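Local coordinates for DUF1573 domain-containing protein (Porphyromonas gingivalis, PDB 2QSV) that is of unknown function but may have cysteine-type peptidase activity, and whose C-terminal part, described here, comprises two immunoglobulin-like beta domains, at residues 161-167 against 178-184. Residues are numbered along the deposited sequence.
Sequences ALTAVPD and LLRIAVD. With NA (sodium ion), chain C.
This is an antiparallel pairing of the outermost strand 162-166 with strand 176-183 in the second Ig-like domain. The axes of segments 162-166 and 178-183 approach to 4.5 Å, their directions 162° apart. The non-hydrogen-bonded pairs are Leu162-Val183, Ala164-Ile181 and Pro166-Leu179. Thr163-Ala182 and Val165-Arg180 are the hydrogen-bonded pairs: Thr163 N to Ala182 O is 3.0 Å, Ala182 N to Thr163 O 3.1 Å, Val165 N to Arg180 O 3.1 Å and Arg180 N to Val165 O 2.9 Å. Asp184 N to Ala161 O (2.9 Å) and Asp167 N to Leu178 O (2.8 Å) extend both ends. On the face of Thr163, Val165, Arg180 and Ala182, Arg180 (chi1 and chi2 both m) reaches Asp167 in a salt bridge; NH2 lies 2.9 Å from OD2, and NE 3.1 Å from OD1. The other face, with Leu162, Ala164, Pro166, Leu179, Ile181 and Val183, is apolar. Leu162 CD1 (rotamer tp) lies 3.7 Å from Ile181 CG2, and Ala164 CB 4.0 Å from Leu179 CD1. Leu162 O binds sodium at 2.8 Å, with Thr157, Asn159 and three waters. Strand 136-144 bonds to the other edge of strand 176-183, while strands 150-157 and 195-204 pack against the apolar face, forming a beta sandwich.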
loop_
_atom_site.group_PDB
_atom_site.type_symbol
_atom_site.label_atom_id
_atom_site.label_comp_id
_atom_site.label_asym_id
_atom_site.label_seq_id
_atom_site.Cartn_x
_atom_site.Cartn_y
_atom_site.Cartn_z
ATOM N N ALA A 161 -14.764 2.745 1.045
ATOM C CA ALA A 161 -15.918 3.202 0.262
ATOM C C ALA A 161 -15.585 3.339 -1.248
ATOM O O ALA A 161 -16.477 3.567 -2.053
ATOM C CB ALA A 161 -16.424 4.537 0.787
ATOM N N LEU A 162 -14.308 3.210 -1.595
ATOM C CA LEU A 162 -13.793 3.525 -2.947
ATOM C C LEU A 162 -13.193 2.291 -3.619
ATOM O O LEU A 162 -12.318 1.640 -3.040
ATOM C CB LEU A 162 -12.722 4.615 -2.863
ATOM C CG LEU A 162 -11.969 5.044 -4.156
ATOM C CD1 LEU A 162 -12.851 5.671 -5.236
ATOM C CD2 LEU A 162 -10.857 6.007 -3.807
ATOM N N THR A 163 -13.664 1.980 -4.828
ATOM C CA THR A 163 -13.021 0.955 -5.660
ATOM C C THR A 163 -12.661 1.497 -7.044
ATOM O O THR A 163 -13.261 2.453 -7.496
ATOM C CB THR A 163 -13.884 -0.316 -5.837
ATOM O OG1 THR A 163 -15.148 0.039 -6.402
ATOM C CG2 THR A 163 -14.090 -1.030 -4.491
ATOM N N ALA A 164 -11.621 0.931 -7.661
ATOM C CA ALA A 164 -11.171 1.381 -8.999
ATOM C C ALA A 164 -10.526 0.226 -9.722
ATOM O O ALA A 164 -9.528 -0.330 -9.243
ATOM C CB ALA A 164 -10.204 2.581 -8.897
ATOM N N VAL A 165 -11.101 -0.128 -10.889
ATOM C CA VAL A 165 -10.634 -1.245 -11.700
ATOM C C VAL A 165 -10.460 -0.802 -13.168
ATOM O O VAL A 165 -11.397 -0.306 -13.759
ATOM C CB VAL A 165 -11.635 -2.409 -11.663
ATOM C CG1 VAL A 165 -10.988 -3.693 -12.316
ATOM C CG2 VAL A 165 -12.075 -2.692 -10.219
ATOM N N PRO A 166 -9.245 -0.967 -13.745
ATOM C CA PRO A 166 -9.119 -0.565 -15.159
ATOM C C PRO A 166 -9.683 -1.669 -16.095
ATOM O O PRO A 166 -9.595 -2.850 -15.768
ATOM C CB PRO A 166 -7.605 -0.388 -15.332
ATOM C CG PRO A 166 -7.025 -1.489 -14.423
ATOM C CD PRO A 166 -7.973 -1.495 -13.202
ATOM N N ASP A 167 -10.258 -1.284 -17.239
ATOM C CA ASP A 167 -10.775 -2.304 -18.196
ATOM C C ASP A 167 -9.622 -3.143 -18.760
ATOM O O ASP A 167 -9.762 -4.333 -18.921
ATOM C CB ASP A 167 -11.534 -1.654 -19.326
ATOM C CG ASP A 167 -12.941 -1.280 -18.946
ATOM O OD1 ASP A 167 -13.370 -1.657 -17.831
ATOM O OD2 ASP A 167 -13.629 -0.619 -19.784
ATOM N N LEU A 178 -10.689 2.613 -19.894
ATOM C CA LEU A 178 -11.436 3.266 -18.807
ATOM C C LEU A 178 -11.023 2.674 -17.465
ATOM O O LEU A 178 -10.853 1.456 -17.331
ATOM C CB LEU A 178 -12.943 3.086 -19.029
ATOM C CG LEU A 178 -13.461 3.929 -20.176
ATOM C CD1 LEU A 178 -14.949 3.743 -20.354
ATOM C CD2 LEU A 178 -13.141 5.363 -19.899
ATOM N N LEU A 179 -10.802 3.567 -16.507
ATOM C CA LEU A 179 -10.708 3.222 -15.080
ATOM C C LEU A 179 -12.093 3.330 -14.508
ATOM O O LEU A 179 -12.668 4.398 -14.504
ATOM C CB LEU A 179 -9.756 4.190 -14.359
ATOM C CG LEU A 179 -9.458 3.909 -12.866
ATOM C CD1 LEU A 179 -8.780 2.571 -12.668
ATOM C CD2 LEU A 179 -8.594 5.062 -12.358
ATOM N N ARG A 180 -12.695 2.223 -14.089
ATOM C CA ARG A 180 -14.074 2.330 -13.603
ATOM C C ARG A 180 -14.017 2.537 -12.082
ATOM O O ARG A 180 -13.519 1.705 -11.396
ATOM C CB ARG A 180 -14.859 1.036 -13.832
ATOM C CG ARG A 180 -14.745 0.472 -15.251
ATOM C CD ARG A 180 -15.524 1.228 -16.193
ATOM N NE ARG A 180 -15.575 0.536 -17.497
ATOM C CZ ARG A 180 -16.430 0.877 -18.458
ATOM N NH1 ARG A 180 -17.295 1.845 -18.213
ATOM N NH2 ARG A 180 -16.419 0.277 -19.652
ATOM N N ILE A 181 -14.603 3.617 -11.600
ATOM C CA ILE A 181 -14.542 4.023 -10.198
ATOM C C ILE A 181 -15.973 3.904 -9.635
ATOM O O ILE A 181 -16.962 4.177 -10.329
ATOM C CB ILE A 181 -13.991 5.464 -10.109
ATOM C CG1 ILE A 181 -12.538 5.457 -10.604
ATOM C CG2 ILE A 181 -14.124 6.091 -8.665
ATOM C CD1 ILE A 181 -12.052 6.803 -11.102
ATOM N N ALA A 182 -16.081 3.408 -8.404
ATOM C CA ALA A 182 -17.369 3.418 -7.688
ATOM C C ALA A 182 -17.173 3.868 -6.223
ATOM O O ALA A 182 -16.192 3.451 -5.571
ATOM C CB ALA A 182 -18.062 2.049 -7.772
ATOM N N VAL A 183 -18.030 4.776 -5.757
ATOM C CA VAL A 183 -18.038 5.217 -4.344
ATOM C C VAL A 183 -19.352 4.750 -3.692
ATOM O O VAL A 183 -20.422 4.956 -4.258
ATOM C CB VAL A 183 -17.785 6.736 -4.167
ATOM C CG1 VAL A 183 -18.023 7.220 -2.657
ATOM C CG2 VAL A 183 -16.382 7.066 -4.599
ATOM N N ASP A 184 -19.240 4.069 -2.541
ATOM C CA ASP A 184 -20.379 3.499 -1.816
ATOM C C ASP A 184 -20.708 4.407 -0.614
ATOM O O ASP A 184 -19.997 4.367 0.406
ATOM C CB ASP A 184 -20.062 2.061 -1.363
ATOM C CG ASP A 184 -21.326 1.253 -0.905
ATOM O OD1 ASP A 184 -22.384 1.832 -0.546
ATOM O OD2 ASP A 184 -21.237 0.003 -0.886
HETATM NA NA NA C . -10.866 0.142 -1.146
HETATM O O HOH W 1 -17.034 1.266 -4.046
HETATM O O HOH W 2 -12.289 0.709 -21.734
HETATM O O HOH W 3 -12.460 -1.104 -1.666
HETATM O O HOH W 4 -10.118 -1.621 -2.887
HETATM O O HOH W 5 -9.771 -1.029 0.813
#